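Local coordinates for DUF3013 family protein (Enterococcus faecalis, PDB 3NAT) that is of unknown function but adopts an alpha-beta half-sandwich fold, with helices packed on a sheet, and pairs with a second copy of itself, at residues 16-21 with 108-112; 33-37 with 78-82; 112-116 with 135-139. All coordinates share one frame. Numbering follows the deposited sequence.

Interaction 1 of 3, residues 16-21 with 108-112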
# COMPACT_ATOMS: atom_id res chain seq x y z
N GLN A 16 13.40 -18.70 -6.42
CA GLN A 16 14.40 -17.72 -6.85
C GLN A 16 15.33 -17.27 -5.73
O GLN A 16 16.52 -17.08 -5.94
CB GLN A 16 13.72 -16.52 -7.48
CG GLN A 16 12.90 -16.90 -8.69
CD GLN A 16 13.68 -17.80 -9.60
OE1 GLN A 16 13.38 -18.98 -9.73
NE2 GLN A 16 14.71 -17.25 -10.23
N LEU A 17 14.77 -17.11 -4.53
CA LEU A 17 15.55 -16.71 -3.37
C LEU A 17 16.69 -17.67 -3.07
O LEU A 17 17.80 -17.25 -2.78
CB LEU A 17 14.66 -16.61 -2.14
CG LEU A 17 13.67 -15.46 -2.20
CD1 LEU A 17 12.76 -15.45 -0.97
CD2 LEU A 17 14.45 -14.17 -2.32
N GLU A 18 16.40 -18.96 -3.13
CA GLU A 18 17.41 -19.96 -2.83
C GLU A 18 18.40 -20.04 -3.98
O GLU A 18 19.58 -20.30 -3.79
CB GLU A 18 16.77 -21.31 -2.56
CG GLU A 18 15.90 -21.29 -1.32
CD GLU A 18 15.14 -22.58 -1.10
OE1 GLU A 18 14.47 -22.70 -0.04
OE2 GLU A 18 15.20 -23.47 -1.97
N LYS A 19 17.90 -19.77 -5.18
CA LYS A 19 18.73 -19.88 -6.37
C LYS A 19 19.71 -18.72 -6.49
O LYS A 19 20.85 -18.91 -6.88
CB LYS A 19 17.85 -19.97 -7.62
CG LYS A 19 18.65 -20.06 -8.91
CD LYS A 19 17.73 -20.22 -10.11
CE LYS A 19 18.52 -20.43 -11.40
NZ LYS A 19 17.61 -20.44 -12.57
N HIS A 20 19.27 -17.51 -6.16
CA HIS A 20 20.10 -16.32 -6.38
C HIS A 20 20.62 -15.67 -5.10
O HIS A 20 21.56 -14.87 -5.14
CB HIS A 20 19.35 -15.30 -7.26
CG HIS A 20 18.93 -15.84 -8.59
ND1 HIS A 20 19.80 -15.94 -9.66
CD2 HIS A 20 17.74 -16.31 -9.03
CE1 HIS A 20 19.17 -16.45 -10.69
NE2 HIS A 20 17.92 -16.69 -10.34
N LEU A 21 20.02 -16.01 -3.96
CA LEU A 21 20.41 -15.41 -2.68
C LEU A 21 20.62 -16.46 -1.60
O LEU A 21 20.18 -16.29 -0.46
CB LEU A 21 19.34 -14.43 -2.21
CG LEU A 21 18.89 -13.32 -3.16
CD1 LEU A 21 17.69 -12.63 -2.57
CD2 LEU A 21 19.99 -12.31 -3.42
N ILE A 108 14.16 -9.90 -7.28
CA ILE A 108 15.24 -10.78 -6.86
C ILE A 108 16.61 -10.18 -7.12
O ILE A 108 17.47 -10.18 -6.26
CB ILE A 108 15.15 -12.13 -7.57
CG1 ILE A 108 13.88 -12.86 -7.16
CG2 ILE A 108 16.37 -12.98 -7.24
CD1 ILE A 108 13.77 -13.10 -5.66
N HIS A 109 16.80 -9.64 -8.32
CA HIS A 109 18.13 -9.18 -8.70
C HIS A 109 18.49 -7.84 -8.12
O HIS A 109 19.66 -7.57 -7.88
CB HIS A 109 18.28 -9.20 -10.22
CG HIS A 109 18.21 -10.57 -10.80
ND1 HIS A 109 19.28 -11.44 -10.79
CD2 HIS A 109 17.17 -11.26 -11.33
CE1 HIS A 109 18.92 -12.59 -11.33
NE2 HIS A 109 17.64 -12.51 -11.66
N TYR A 110 17.48 -7.01 -7.88
CA TYR A 110 17.75 -5.74 -7.23
C TYR A 110 18.00 -5.99 -5.75
O TYR A 110 18.96 -5.49 -5.17
CB TYR A 110 16.59 -4.78 -7.42
CG TYR A 110 16.86 -3.47 -6.75
CD1 TYR A 110 18.09 -2.85 -6.90
CD2 TYR A 110 15.89 -2.84 -5.98
CE1 TYR A 110 18.36 -1.65 -6.30
CE2 TYR A 110 16.16 -1.62 -5.37
CZ TYR A 110 17.41 -1.04 -5.54
OH TYR A 110 17.72 0.16 -4.95
N LEU A 111 17.15 -6.80 -5.14
CA LEU A 111 17.35 -7.20 -3.77
C LEU A 111 18.78 -7.67 -3.52
O LEU A 111 19.35 -7.40 -2.47
CB LEU A 111 16.38 -8.31 -3.41
CG LEU A 111 16.48 -8.78 -1.96
CD1 LEU A 111 16.32 -7.60 -0.98
CD2 LEU A 111 15.45 -9.85 -1.69
N LYS A 112 19.35 -8.38 -4.47
CA LYS A 112 20.72 -8.84 -4.27
C LYS A 112 21.64 -7.63 -4.21
O LYS A 112 22.46 -7.53 -3.31
CB LYS A 112 21.15 -9.81 -5.37
CG LYS A 112 22.61 -10.21 -5.24
CD LYS A 112 23.03 -11.25 -6.26
CE LYS A 112 24.54 -11.27 -6.39
NZ LYS A 112 25.23 -11.30 -5.06
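The side chain of Ile108 lies against three residues of segment 16-21: Gln16, Leu17 and His20. Ile108 loses more surface to this contact than any other residue in it. Its CD1 meets Leu17 CD2 at 3.6 Å. Its CG1 is 3.7 Å from Gln16 CB, and its CG2 is 3.8 Å from His20 CB. One isoleucine side chain therefore touches positions i, i+1 and i+4 of the facing helix. Leu21 continues the apolar layer one turn further along helix 101-125. Its CD1 is 3.7 Å from Leu111 CD2, and its CD2 is 3.4 Å from Lys112 CB, so the aliphatic start of the lysine serves as a packing surface. Leu21 is also where the backbone leaves helical geometry, although its N still bonds to Leu17 O at 2.8 Å. This is the end of helix 9-20 packed on the long helix 101-125 within an alpha-beta half sandwich. The short segments cross at -47°, with 10.6 Å between their axes. The CA atoms come to 6.9 Å at Leu17 and Ile108, and to 6.8 Å at Leu21 and Lys112. Leu17 also touches Val26 and Leu28 of strand 25-31, so the layer reaches down to the sheet. No hydrogen bond joins the two segments. Where the contact is partly exposed, His20 and His109 form a T-shaped (edge-to-face) pair, with His109 presenting its edge to the face of His20. The ring centroids are 4.8 Å apart and the planes meet at 59°. His109 CE1 sits over the His20 face, 3.8 Å from His20 ND1.

Interaction 2 of 3, residues 33-37 with 78-82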
# COMPACT_ATOMS: atom_id res chain seq x y z
N LYS A 33 -4.12 -14.56 6.07
CA LYS A 33 -5.25 -13.71 6.45
C LYS A 33 -5.18 -12.32 5.81
O LYS A 33 -6.17 -11.81 5.31
CB LYS A 33 -5.33 -13.56 7.97
CG LYS A 33 -5.46 -14.87 8.72
CD LYS A 33 -5.50 -14.63 10.22
CE LYS A 33 -5.65 -15.93 11.00
NZ LYS A 33 -6.93 -16.63 10.69
N ASN A 34 -3.99 -11.71 5.84
CA ASN A 34 -3.82 -10.34 5.38
C ASN A 34 -3.47 -10.25 3.90
O ASN A 34 -3.23 -9.16 3.38
CB ASN A 34 -2.73 -9.64 6.21
CG ASN A 34 -2.79 -8.13 6.10
OD1 ASN A 34 -3.82 -7.57 5.74
ND2 ASN A 34 -1.68 -7.48 6.41
N HIS A 35 -3.44 -11.40 3.23
CA HIS A 35 -3.18 -11.43 1.79
C HIS A 35 -1.86 -10.78 1.47
O HIS A 35 -1.77 -9.90 0.61
CB HIS A 35 -4.30 -10.72 1.04
CG HIS A 35 -5.61 -11.41 1.15
ND1 HIS A 35 -6.07 -12.27 0.18
CD2 HIS A 35 -6.56 -11.39 2.11
CE1 HIS A 35 -7.25 -12.74 0.54
NE2 HIS A 35 -7.57 -12.23 1.71
N THR A 36 -0.83 -11.24 2.16
CA THR A 36 0.44 -10.55 2.17
C THR A 36 1.58 -11.55 2.20
O THR A 36 1.49 -12.59 2.84
CB THR A 36 0.51 -9.65 3.39
OG1 THR A 36 0.64 -8.29 2.96
CG2 THR A 36 1.68 -10.04 4.26
N ILE A 37 2.65 -11.22 1.50
CA ILE A 37 3.83 -12.08 1.48
C ILE A 37 5.04 -11.25 1.80
O ILE A 37 5.36 -10.31 1.07
CB ILE A 37 4.05 -12.71 0.10
CG1 ILE A 37 2.98 -13.76 -0.20
CG2 ILE A 37 5.43 -13.32 0.02
CD1 ILE A 37 3.10 -14.38 -1.59
N GLN A 78 -6.45 -4.15 -2.61
CA GLN A 78 -7.88 -4.34 -2.41
C GLN A 78 -8.16 -5.11 -1.12
O GLN A 78 -9.28 -5.09 -0.62
CB GLN A 78 -8.49 -5.11 -3.58
CG GLN A 78 -8.25 -4.48 -4.93
CD GLN A 78 -8.86 -3.11 -5.05
OE1 GLN A 78 -9.84 -2.80 -4.37
NE2 GLN A 78 -8.29 -2.28 -5.91
N LYS A 79 -7.15 -5.79 -0.60
CA LYS A 79 -7.31 -6.66 0.57
C LYS A 79 -6.43 -6.26 1.76
O LYS A 79 -6.94 -5.87 2.80
CB LYS A 79 -7.02 -8.12 0.20
CG LYS A 79 -8.23 -8.95 -0.20
CD LYS A 79 -8.82 -8.49 -1.52
CE LYS A 79 -9.49 -9.65 -2.27
NZ LYS A 79 -10.57 -10.33 -1.50
N SER A 80 -5.12 -6.38 1.61
CA SER A 80 -4.17 -6.18 2.71
C SER A 80 -4.32 -4.87 3.48
O SER A 80 -4.57 -3.82 2.88
CB SER A 80 -2.73 -6.28 2.19
OG SER A 80 -2.60 -7.33 1.25
N VAL A 81 -4.16 -4.94 4.80
CA VAL A 81 -3.95 -3.75 5.62
C VAL A 81 -2.45 -3.60 5.90
O VAL A 81 -1.80 -4.56 6.32
CB VAL A 81 -4.72 -3.79 6.95
CG1 VAL A 81 -3.77 -4.00 8.12
CG2 VAL A 81 -5.45 -2.50 7.14
N VAL A 82 -1.92 -2.40 5.66
CA VAL A 82 -0.47 -2.23 5.65
C VAL A 82 -0.01 -0.88 6.17
O VAL A 82 -0.58 0.14 5.85
CB VAL A 82 0.08 -2.36 4.21
CG1 VAL A 82 1.54 -1.90 4.16
CG2 VAL A 82 -0.09 -3.80 3.67
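The carboxamide of Asn34 makes two hydrogen bonds with the backbone of Val81, one as acceptor and one as donor. Asn34 OD1 accepts from Val81 N at 2.8 Å, and Asn34 ND2 donates to Val81 O at 2.9 Å. Both bonds are close to linear, at 163° and 175°. The carboxamide thus satisfies both backbone polar groups of one residue, as a neighbouring strand might. Ser80 OG lies between two carbonyls, 2.9 Å from Asn34 O and 2.8 Å from His35 O, and both are within reach of its one proton. The same hydroxyl also bonds to Asn76 N, and His35 O has a second partner in Tyr93 OH. Residues 33-35 lie in the turn of the beta hairpin between antiparallel strands 25-31 and 36-46, and residues 36-37 begin the second strand. His35 has left-handed backbone angles (57/52), which help the chain reverse in this tight turn. Segment 78-82 belongs to the loop after strand 65-75, so the contact ties the hairpin turn to that loop. Thr36 OG1 is 3.8 Å from Ser80 OG and bonds instead to Phe74 O. Val82 N turns outward to Asp84 OD1 of the second subunit, which places this loop at the dimer interface. Beside the polar cluster, Lys79 covers the imidazole of His35 in a CH-pi contact. Lys79 CG stands 3.7 Å from the His35 ring centroid, 7° off the ring normal.

Interaction 3 of 3, residues 112-116 with 135-139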
# COMPACT_ATOMS: atom_id res chain seq x y z
N LYS A 112 19.35 -8.38 -4.47
CA LYS A 112 20.72 -8.84 -4.27
C LYS A 112 21.64 -7.63 -4.21
O LYS A 112 22.46 -7.53 -3.31
CB LYS A 112 21.15 -9.81 -5.37
CG LYS A 112 22.61 -10.21 -5.24
CD LYS A 112 23.03 -11.25 -6.26
CE LYS A 112 24.54 -11.27 -6.39
NZ LYS A 112 25.23 -11.30 -5.06
N VAL A 113 21.49 -6.71 -5.16
CA VAL A 113 22.24 -5.46 -5.16
C VAL A 113 22.08 -4.75 -3.81
O VAL A 113 23.06 -4.35 -3.18
CB VAL A 113 21.73 -4.53 -6.27
CG1 VAL A 113 22.13 -3.09 -6.01
CG2 VAL A 113 22.23 -4.97 -7.61
N VAL A 114 20.83 -4.62 -3.38
CA VAL A 114 20.52 -3.95 -2.12
C VAL A 114 21.25 -4.59 -0.93
O VAL A 114 21.70 -3.90 -0.03
CB VAL A 114 18.99 -3.91 -1.91
CG1 VAL A 114 18.64 -3.65 -0.46
CG2 VAL A 114 18.37 -2.87 -2.80
N LEU A 115 21.39 -5.91 -0.94
CA LEU A 115 22.02 -6.59 0.18
C LEU A 115 23.53 -6.57 0.06
O LEU A 115 24.25 -6.61 1.05
CB LEU A 115 21.51 -8.03 0.29
CG LEU A 115 20.04 -8.13 0.68
CD1 LEU A 115 19.58 -9.56 0.92
CD2 LEU A 115 19.80 -7.32 1.92
N ASP A 116 24.02 -6.54 -1.17
CA ASP A 116 25.45 -6.43 -1.38
C ASP A 116 25.85 -5.10 -0.79
O ASP A 116 26.62 -5.03 0.16
CB ASP A 116 25.79 -6.44 -2.87
CG ASP A 116 25.77 -7.83 -3.48
OD1 ASP A 116 25.66 -8.83 -2.73
OD2 ASP A 116 25.87 -7.91 -4.72
N GLU A 135 21.35 1.83 7.42
CA GLU A 135 20.11 1.23 6.99
C GLU A 135 20.26 0.68 5.58
O GLU A 135 21.34 0.75 4.98
CB GLU A 135 18.95 2.22 7.05
CG GLU A 135 19.15 3.50 6.25
CD GLU A 135 18.03 4.51 6.48
OE1 GLU A 135 18.24 5.70 6.17
OE2 GLU A 135 16.94 4.12 6.96
N LEU A 136 19.18 0.12 5.07
CA LEU A 136 19.14 -0.43 3.73
C LEU A 136 18.48 0.58 2.80
O LEU A 136 17.55 1.28 3.20
CB LEU A 136 18.36 -1.73 3.73
CG LEU A 136 19.14 -3.02 3.59
CD1 LEU A 136 20.54 -2.89 4.15
CD2 LEU A 136 18.38 -4.17 4.24
N HIS A 137 18.95 0.66 1.57
CA HIS A 137 18.43 1.64 0.64
C HIS A 137 17.76 1.00 -0.56
O HIS A 137 18.39 0.29 -1.33
CB HIS A 137 19.52 2.61 0.21
CG HIS A 137 20.20 3.28 1.36
ND1 HIS A 137 19.60 4.27 2.10
CD2 HIS A 137 21.43 3.08 1.91
CE1 HIS A 137 20.42 4.66 3.06
NE2 HIS A 137 21.54 3.96 2.96
N TRP A 138 16.46 1.26 -0.70
CA TRP A 138 15.71 0.75 -1.82
C TRP A 138 15.34 1.91 -2.74
O TRP A 138 14.41 2.66 -2.46
CB TRP A 138 14.46 0.03 -1.32
CG TRP A 138 13.68 -0.58 -2.40
CD1 TRP A 138 12.77 0.03 -3.22
CD2 TRP A 138 13.72 -1.95 -2.81
NE1 TRP A 138 12.25 -0.86 -4.11
CE2 TRP A 138 12.82 -2.09 -3.88
CE3 TRP A 138 14.44 -3.07 -2.38
CZ2 TRP A 138 12.61 -3.31 -4.52
CZ3 TRP A 138 14.22 -4.27 -3.02
CH2 TRP A 138 13.32 -4.39 -4.07
N GLU A 139 16.09 2.07 -3.82
CA GLU A 139 15.84 3.11 -4.81
C GLU A 139 14.94 2.59 -5.91
O GLU A 139 15.38 1.84 -6.78
CB GLU A 139 17.15 3.58 -5.44
CG GLU A 139 18.10 4.24 -4.48
CD GLU A 139 17.67 5.65 -4.15
OE1 GLU A 139 16.89 6.24 -4.93
OE2 GLU A 139 18.13 6.17 -3.10
O HOH W 1 21.50 -1.12 0.46
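This is a small, mainly apolar contact between a helix and an extended segment. It sits where the chain returns along helix 101-125 of the alpha-beta half sandwich before starting helix 140-151. Residues 135-139 have extended backbone angles and end at Glu139, the N-cap position of that next helix. Val114 is the centre of the contact. It points at the loop, and its CA is 6.6 Å from His137 CA. Val114 CG1 is the methyl nearer Leu136, 4.1 Å from Leu136 CG. Val114 CG2 is the one nearer Trp138, 4.0 Å from Trp138 CE3. The backbone His137 O is close to both methyls, with Val114 CG2 at 3.5 Å. Leu115 starts out away from the loop, but its side chain bends back so that CD2 comes within 4.2 Å of Leu136 CD2. Leu136 and Trp138 also reach strand 65-75, at Phe68 and Leu72, so they fill space between helix and sheet. His137, between them, is exposed. The side chain of Trp138 makes edge-to-face pairs with Tyr110 and Phe143 and lies about 5 Å from a bound citrate, which probably came from the crystallisation liquor and may mark a pocket. On the helix, Lys112 and Asp116 form a long, weak salt bridge one turn apart, and Asp116 OD1 also bonds to Tyr24 OH. No direct hydrogen bond crosses between the segments. A water links the two backbones: it donates to Val114 O at 2.8 Å and accepts from His137 N at 3.3 Å.

How the interactions relate
Interactions 1 and 3 are buried and share helix 101-125, with Lys112 common to both. Interaction 1 brings in helix 9-20, and interaction 3 brings in the segment leading to helix 140-151. They touch through Tyr110, which packs on Trp138 and whose OH probably bonds to Glu139 N. Both rely on apolar side chains without direct hydrogen bonds between their segments; interaction 1 adds a histidine pair and interaction 3 a water bridge. Interaction 2 is partly buried and lies apart, its centre about 23 Å and 24 Å from the centres of the other two. It joins loops near the second subunit, and direct hydrogen bonds dominate there.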